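Local coordinates for protein sialidase B (Streptococcus pneumoniae serotype 4, PDB 4XJW) that hydrolyses the alpha-(2->3), alpha-(2->6) and alpha-(2->8) glycosidic linkages of terminal sialic acid residues in oligosaccharides, glycoproteins and glycolipids, at residues K236-A240 with F287-S291. The protein carries 1 engineered substitution. Residues are numbered along the deposited sequence; the frame is centred on the assembly and turned at random.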
loop_
_atom_site.group_PDB
_atom_site.type_symbol
_atom_site.label_atom_id
_atom_site.label_comp_id
_atom_site.label_asym_id
_atom_site.label_seq_id
_atom_site.Cartn_x
_atom_site.Cartn_y
_atom_site.Cartn_z
ATOM N N LYS A 236 12.186 6.829 3.648
ATOM C CA LYS A 236 11.564 8.072 3.200
ATOM C C LYS A 236 10.145 7.724 2.785
ATOM O O LYS A 236 9.918 6.905 1.876
ATOM C CB LYS A 236 12.293 8.750 2.036
ATOM C CG LYS A 236 11.561 10.039 1.629
ATOM C CD LYS A 236 12.142 10.718 0.391
ATOM C CE LYS A 236 11.245 11.891 -0.013
ATOM N NZ LYS A 236 11.074 12.885 1.094
ATOM N N ILE A 237 9.192 8.320 3.488
ATOM C CA ILE A 237 7.782 8.158 3.171
ATOM C C ILE A 237 7.082 9.494 3.366
ATOM O O ILE A 237 7.341 10.179 4.357
ATOM C CB ILE A 237 7.109 7.126 4.106
ATOM C CG1 ILE A 237 7.854 5.791 4.088
ATOM C CG2 ILE A 237 5.621 6.976 3.749
ATOM C CD1 ILE A 237 7.442 4.840 5.219
ATOM N N ASN A 238 6.214 9.864 2.416
ATOM C CA ASN A 238 5.353 11.043 2.540
ATOM C C ASN A 238 3.897 10.579 2.582
ATOM O O ASN A 238 3.601 9.466 2.174
ATOM C CB ASN A 238 5.533 11.975 1.326
ATOM C CG ASN A 238 6.880 12.700 1.303
ATOM O OD1 ASN A 238 7.466 13.000 2.338
ATOM N ND2 ASN A 238 7.358 13.009 0.097
ATOM N N ILE A 239 2.986 11.437 3.039
ATOM C CA ILE A 239 1.548 11.151 2.936
ATOM C C ILE A 239 0.981 11.902 1.741
ATOM O O ILE A 239 1.134 13.119 1.641
ATOM C CB ILE A 239 0.781 11.569 4.202
ATOM C CG1 ILE A 239 1.398 10.950 5.466
ATOM C CG2 ILE A 239 -0.691 11.188 4.070
ATOM C CD1 ILE A 239 1.516 9.418 5.434
ATOM N N ALA A 240 0.339 11.175 0.826
ATOM C CA ALA A 240 -0.236 11.781 -0.377
ATOM C C ALA A 240 -1.748 11.612 -0.362
ATOM O O ALA A 240 -2.276 10.712 0.301
ATOM C CB ALA A 240 0.363 11.159 -1.646
ATOM N N PHE A 287 6.825 10.123 7.336
ATOM C CA PHE A 287 5.492 10.010 7.922
ATOM C C PHE A 287 4.999 8.612 7.622
ATOM O O PHE A 287 5.424 8.005 6.647
ATOM C CB PHE A 287 4.523 11.027 7.324
ATOM C CG PHE A 287 4.968 12.457 7.478
ATOM C CD1 PHE A 287 5.761 13.059 6.501
ATOM C CD2 PHE A 287 4.579 13.205 8.585
ATOM C CE1 PHE A 287 6.163 14.386 6.636
ATOM C CE2 PHE A 287 4.986 14.529 8.736
ATOM C CZ PHE A 287 5.786 15.114 7.755
ATOM N N ILE A 288 4.114 8.082 8.451
ATOM C CA ILE A 288 3.636 6.727 8.200
ATOM C C ILE A 288 2.276 6.529 8.857
ATOM O O ILE A 288 2.058 7.029 9.951
ATOM C CB ILE A 288 4.691 5.684 8.659
ATOM C CG1 ILE A 288 4.173 4.247 8.483
ATOM C CG2 ILE A 288 5.136 5.966 10.110
ATOM C CD1 ILE A 288 5.277 3.193 8.581
ATOM N N ASP A 289 1.363 5.840 8.159
ATOM C CA ASP A 289 0.032 5.499 8.694
ATOM C C ASP A 289 -0.871 6.708 8.893
ATOM O O ASP A 289 -0.845 7.356 9.938
ATOM C CB ASP A 289 0.127 4.678 9.998
ATOM C CG ASP A 289 0.741 3.310 9.783
ATOM O OD1 ASP A 289 0.948 2.922 8.614
ATOM O OD2 ASP A 289 1.032 2.615 10.783
ATOM N N SER A 290 -1.681 6.999 7.884
ATOM C CA SER A 290 -2.555 8.160 7.937
ATOM C C SER A 290 -4.007 7.799 8.198
ATOM O O SER A 290 -4.434 6.654 7.977
ATOM C CB SER A 290 -2.438 8.998 6.658
ATOM O OG SER A 290 -2.923 8.298 5.522
ATOM N N SER A 291 -4.768 8.801 8.630
ATOM C CA SER A 291 -6.182 8.625 8.958
ATOM C C SER A 291 -6.921 9.937 8.701
ATOM O O SER A 291 -6.379 11.017 8.980
ATOM C CB SER A 291 -6.350 8.199 10.421
ATOM O OG SER A 291 -7.642 7.664 10.623
#
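Phe287 N donates to Ile237 O over 3.0 Å, the one hydrogen bond between segments 236-240 and 287-291, where the short strand pieces 237-240 and 287-291 run in roughly the same direction, 37° apart. The bond is nearly straight at hydrogen (172°), yet the donor stands above the carbonyl plane rather than on a lone pair. Beside it, the beta-branch of Ile237 presses on the next carbonyl: CG2 comes within 3.1 Å of Phe287 O, a buried oxygen with no hydrogen-bond partner in the model. Ile239 bridges two residues of 287-291. Its chi1 of -54° sets CG1 beside the backbone N and CG2 anti to it, which divides the branches: CG1 meets Phe287 CB at 3.6 Å, the two side chains crossing at about a right angle, while CG2 turns to Ser290 CB at 3.8 Å. At the ends of the side chains, Ile237 CD1 and Ile288 CD1 touch more loosely, at 4.3 Å. The Ser290 hydroxyl is hydrogen-bonded to Ser222, and the Phe287 ring stacks on Phe260 and meets Phe436 edge-to-face. This contact joins neighbouring blades of the sialidase beta-propeller: strand 237-244 pairs with 219-226 in one sheet, 286-294 with 301-308 in the next. Ile288 also lies near Asp232, the probable proton acceptor, so the seam borders the likely catalytic centre, with strands 219-226 and 301-308 packing against its side chains.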